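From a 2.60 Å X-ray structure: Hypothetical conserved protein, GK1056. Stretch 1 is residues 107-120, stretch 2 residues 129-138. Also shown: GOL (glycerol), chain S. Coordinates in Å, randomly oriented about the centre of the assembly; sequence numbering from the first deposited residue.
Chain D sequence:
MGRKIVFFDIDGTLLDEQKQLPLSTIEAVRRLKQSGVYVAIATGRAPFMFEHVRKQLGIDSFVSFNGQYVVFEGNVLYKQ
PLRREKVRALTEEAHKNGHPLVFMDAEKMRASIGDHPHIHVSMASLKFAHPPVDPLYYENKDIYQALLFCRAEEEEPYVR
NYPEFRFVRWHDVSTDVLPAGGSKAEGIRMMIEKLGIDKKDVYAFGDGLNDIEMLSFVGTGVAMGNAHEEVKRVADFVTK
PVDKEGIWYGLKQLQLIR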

# COMPACT_ATOMS: atom_id res chain seq x y z
N GLU D 107 3.55 -3.73 12.64
CA GLU D 107 4.47 -3.06 11.72
C GLU D 107 5.13 -3.97 10.71
O GLU D 107 5.19 -3.66 9.52
CB GLU D 107 5.58 -2.32 12.48
CG GLU D 107 5.16 -1.06 13.22
CD GLU D 107 4.20 -1.33 14.36
OE1 GLU D 107 4.48 -2.25 15.17
OE2 GLU D 107 3.17 -0.62 14.45
N LYS D 108 5.65 -5.10 11.18
CA LYS D 108 6.35 -5.99 10.27
C LYS D 108 6.09 -7.47 10.43
O LYS D 108 5.23 -7.91 11.19
CB LYS D 108 7.86 -5.73 10.39
CG LYS D 108 8.44 -6.09 11.75
CD LYS D 108 9.92 -5.80 11.82
CE LYS D 108 10.19 -4.33 12.06
NZ LYS D 108 9.75 -3.93 13.42
N MSE D 109 6.89 -8.23 9.70
CA MSE D 109 6.77 -9.67 9.64
C MSE D 109 8.17 -10.31 9.65
O MSE D 109 9.10 -9.77 9.06
CB MSE D 109 6.04 -9.97 8.34
CG MSE D 109 5.42 -11.30 8.21
SE MSE D 109 4.57 -11.29 6.50
CE MSE D 109 2.81 -11.80 7.04
N ARG D 110 8.30 -11.45 10.32
CA ARG D 110 9.58 -12.16 10.40
C ARG D 110 9.44 -13.67 10.27
O ARG D 110 8.50 -14.27 10.78
CB ARG D 110 10.29 -11.83 11.72
CG ARG D 110 10.78 -10.40 11.82
CD ARG D 110 11.85 -10.11 10.78
NE ARG D 110 12.35 -8.74 10.84
CZ ARG D 110 11.91 -7.74 10.08
NH1 ARG D 110 10.96 -7.95 9.18
NH2 ARG D 110 12.45 -6.53 10.20
N ALA D 111 10.40 -14.28 9.57
CA ALA D 111 10.42 -15.72 9.35
C ALA D 111 11.43 -16.41 10.27
O ALA D 111 12.50 -15.85 10.56
CB ALA D 111 10.75 -16.02 7.91
N SER D 112 11.08 -17.60 10.74
CA SER D 112 11.95 -18.37 11.63
C SER D 112 13.11 -19.04 10.89
O SER D 112 14.16 -19.30 11.47
CB SER D 112 11.13 -19.42 12.39
OG SER D 112 10.48 -20.32 11.51
N ILE D 113 12.91 -19.33 9.61
CA ILE D 113 13.92 -19.97 8.77
C ILE D 113 14.13 -19.15 7.48
O ILE D 113 13.16 -18.69 6.88
CB ILE D 113 13.49 -21.40 8.37
CG1 ILE D 113 13.22 -22.24 9.62
CG2 ILE D 113 14.56 -22.05 7.51
CD1 ILE D 113 12.72 -23.65 9.33
N GLY D 114 15.38 -19.00 7.07
CA GLY D 114 15.69 -18.25 5.86
C GLY D 114 15.66 -19.05 4.56
O GLY D 114 15.90 -20.26 4.56
N ASP D 115 15.36 -18.37 3.46
CA ASP D 115 15.31 -18.95 2.12
C ASP D 115 14.54 -20.28 2.10
O ASP D 115 14.95 -21.23 1.44
CB ASP D 115 16.71 -19.16 1.52
CG ASP D 115 16.66 -19.63 0.07
OD1 ASP D 115 15.79 -19.17 -0.68
OD2 ASP D 115 17.52 -20.45 -0.32
N HIS D 116 13.42 -20.34 2.80
CA HIS D 116 12.62 -21.56 2.80
C HIS D 116 11.63 -21.52 1.64
O HIS D 116 10.89 -20.55 1.50
CB HIS D 116 11.89 -21.69 4.12
CG HIS D 116 11.11 -22.96 4.24
ND1 HIS D 116 9.91 -23.16 3.59
CD2 HIS D 116 11.38 -24.10 4.91
CE1 HIS D 116 9.48 -24.38 3.85
NE2 HIS D 116 10.36 -24.97 4.64
N PRO D 117 11.59 -22.58 0.81
CA PRO D 117 10.69 -22.68 -0.34
C PRO D 117 9.19 -22.60 -0.07
O PRO D 117 8.46 -22.21 -0.98
CB PRO D 117 11.11 -24.01 -0.98
CG PRO D 117 11.44 -24.82 0.22
CD PRO D 117 12.36 -23.84 0.95
N HIS D 118 8.71 -22.97 1.10
CA HIS D 118 7.24 -22.85 1.32
C HIS D 118 6.86 -21.41 1.62
O HIS D 118 5.74 -20.96 1.32
CB HIS D 118 6.71 -23.73 2.45
CG HIS D 118 6.63 -25.18 2.10
ND1 HIS D 118 6.60 -25.65 0.81
CD2 HIS D 118 6.55 -26.28 2.90
CE1 HIS D 118 6.51 -26.97 0.81
NE2 HIS D 118 6.48 -27.38 2.07
N ILE D 119 7.78 -20.70 2.25
CA ILE D 119 7.56 -19.31 2.57
C ILE D 119 7.52 -18.54 1.26
O ILE D 119 6.57 -17.81 1.02
CB ILE D 119 8.68 -18.77 3.49
CG1 ILE D 119 8.64 -19.51 4.83
CG2 ILE D 119 8.51 -17.27 3.69
CD1 ILE D 119 9.49 -18.88 5.92
N HIS D 120 8.53 -18.73 0.41
CA HIS D 120 8.59 -18.04 -0.89
C HIS D 120 7.27 -18.16 -1.65
O HIS D 120 6.64 -17.16 -1.98
CB HIS D 120 9.73 -18.59 -1.77
CG HIS D 120 11.12 -18.20 -1.34
ND1 HIS D 120 11.61 -16.92 -1.47
CD2 HIS D 120 12.12 -18.94 -0.80
CE1 HIS D 120 12.86 -16.89 -1.03
NE2 HIS D 120 13.19 -18.10 -0.62
N ALA D 129 7.51 -10.54 -0.52
CA ALA D 129 8.81 -11.15 -0.64
C ALA D 129 9.04 -11.96 0.64
O ALA D 129 8.31 -11.79 1.63
CB ALA D 129 9.86 -10.06 -0.79
N HIS D 130 10.02 -12.85 0.62
CA HIS D 130 10.32 -13.65 1.79
C HIS D 130 10.63 -12.71 2.96
O HIS D 130 11.48 -11.81 2.85
CB HIS D 130 11.47 -14.62 1.48
CG HIS D 130 11.65 -15.72 2.48
ND1 HIS D 130 12.02 -15.48 3.79
CD2 HIS D 130 11.54 -17.06 2.36
CE1 HIS D 130 12.14 -16.63 4.43
NE2 HIS D 130 11.85 -17.60 3.58
N PRO D 131 9.92 -12.87 4.09
CA PRO D 131 10.21 -11.98 5.22
C PRO D 131 11.65 -12.07 5.71
O PRO D 131 12.32 -13.10 5.53
CB PRO D 131 9.19 -12.44 6.26
CG PRO D 131 8.01 -12.82 5.41
CD PRO D 131 8.73 -13.68 4.38
N PRO D 132 12.15 -10.98 6.31
CA PRO D 132 13.53 -11.03 6.81
C PRO D 132 13.57 -12.14 7.85
O PRO D 132 12.54 -12.47 8.44
CB PRO D 132 13.73 -9.65 7.42
CG PRO D 132 12.82 -8.78 6.60
CD PRO D 132 11.58 -9.63 6.47
N VAL D 133 14.74 -12.72 8.09
CA VAL D 133 14.85 -13.81 9.06
C VAL D 133 15.17 -13.36 10.49
O VAL D 133 16.03 -12.51 10.71
CB VAL D 133 15.93 -14.83 8.62
CG1 VAL D 133 15.89 -16.06 9.52
CG2 VAL D 133 15.71 -15.22 7.18
N ASP D 134 14.45 -13.95 11.45
CA ASP D 134 14.65 -13.65 12.87
C ASP D 134 13.89 -14.67 13.72
O ASP D 134 12.77 -14.41 14.16
CB ASP D 134 14.16 -12.25 13.22
CG ASP D 134 14.41 -11.91 14.67
OD1 ASP D 134 14.75 -12.82 15.45
OD2 ASP D 134 14.25 -10.73 15.04
N PRO D 135 14.51 -15.83 13.98
CA PRO D 135 13.93 -16.92 14.77
C PRO D 135 13.43 -16.58 16.17
O PRO D 135 12.66 -17.34 16.76
CB PRO D 135 15.07 -17.94 14.81
CG PRO D 135 15.77 -17.71 13.52
CD PRO D 135 15.84 -16.20 13.50
N LEU D 136 13.84 -15.44 16.71
CA LEU D 136 13.42 -15.07 18.06
C LEU D 136 12.68 -13.75 18.15
O LEU D 136 12.65 -13.13 19.21
CB LEU D 136 14.64 -15.03 18.99
CG LEU D 136 15.45 -16.32 19.09
CD1 LEU D 136 16.66 -16.09 19.98
CD2 LEU D 136 14.58 -17.44 19.65
N TYR D 137 12.06 -13.33 17.05
CA TYR D 137 11.33 -12.07 17.01
C TYR D 137 10.19 -11.99 18.02
O TYR D 137 9.95 -10.94 18.62
CB TYR D 137 10.79 -11.82 15.60
CG TYR D 137 10.21 -10.44 15.40
CD1 TYR D 137 8.83 -10.23 15.44
CD2 TYR D 137 11.04 -9.34 15.21
CE1 TYR D 137 8.29 -8.95 15.28
CE2 TYR D 137 10.51 -8.06 15.06
CZ TYR D 137 9.14 -7.87 15.10
OH TYR D 137 8.62 -6.60 14.96
N TYR D 138 9.51 -13.12 18.23
CA TYR D 138 8.39 -13.18 19.16
C TYR D 138 8.80 -13.05 20.62
O TYR D 138 7.98 -12.70 21.48
CB TYR D 138 7.65 -14.51 18.98
CG TYR D 138 8.46 -15.72 19.38
CD1 TYR D 138 9.40 -16.27 18.51
CD2 TYR D 138 8.31 -16.30 20.64
CE1 TYR D 138 10.18 -17.37 18.88
CE2 TYR D 138 9.08 -17.40 21.02
CZ TYR D 138 10.01 -17.93 20.14
OH TYR D 138 10.77 -19.02 20.51
C1 GOL S . 8.22 -8.66 3.28
O1 GOL S . 8.14 -10.05 3.61
C2 GOL S . 8.64 -7.85 4.51
O2 GOL S . 8.78 -6.47 4.14
C3 GOL S . 7.61 -7.96 5.63
O3 GOL S . 8.09 -7.23 6.76

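The apolar centre of the contact gathers around Pro 131, a buried residue whose CA-to-CB bond points toward stretch 1. Its CG lies 3.9 Å from SE of the selenomethionine Met 109, its CB 4.2 Å from CB of Ala 111, and its CD 3.7 Å from CG2 of Ile 119, so one compact ring meets both the strand 109-111 and the helix that begins at Pro 117. The methyl of Ala 111 packs beside the ring, and the same CB lies 3.8 Å from CE1 of His 130. Ile 119, buried and directed toward stretch 2, also sets its CG2 over one face of the His 130 imidazole, 3.4 Å from the ring centroid and 19° off the normal, a CH-pi contact.

His 130 (chi1 t) has the largest area covered by the other stretch, 121 Å², and combines apolar and polar roles. Its edge is turned toward the face of His 120, with centroids 4.6 Å apart and planes at 55°. At the ring's polar atoms, NE2 accepts a hydrogen bond from the backbone N of His 116 (3.3 Å), the residue at the N-cap position, while ND1 donates to O of Pro 131 (3.0 Å) within its own stretch. His 120 is steadied in turn by a bond from its NE2 to OD1 of Asp 115 (2.8 Å).

Beside this apolar centre the backbones form a single beta bridge between Ala 111 and Val 133. Ala 111 N donates to Pro 132 O (3.0 Å) and Asp 134 N donates to Ala 111 O (2.9 Å), both nearly linear at 175°. Proline has no N-H to give, but Pro 132 still serves through its carbonyl. Gly 114 allows close packing: its CA is 3.3 Å from CG2 of Val 133, and a CB there would clash with that methyl.

Farther out, Arg 110 uses its aliphatic part against the buried Tyr 137, with CG over one face of the ring, 3.8 Å from the centroid. Its guanidinium has CG of Pro 132 over one face, and NH1 bonds to O of Met 109 at 2.6 Å. The Lys 108 side chain bends past the phenol, with CG 3.3 Å from OH of Tyr 137 and NZ donating a hydrogen bond to the same OH at 3.3 Å. The type I turn from Asp 134 to Tyr 137 is closed by Tyr 137 N bonding to Asp 134 O (3.2 Å), and Asp 134 OD1 accepts from Leu 136 N (3.0 Å). A glycerol, probably from the crystallisation liquor, links the stretches: its O1 donates to Ala 129 O (2.6 Å), and Met 109 N makes a weak bond to its O3 (3.3 Å).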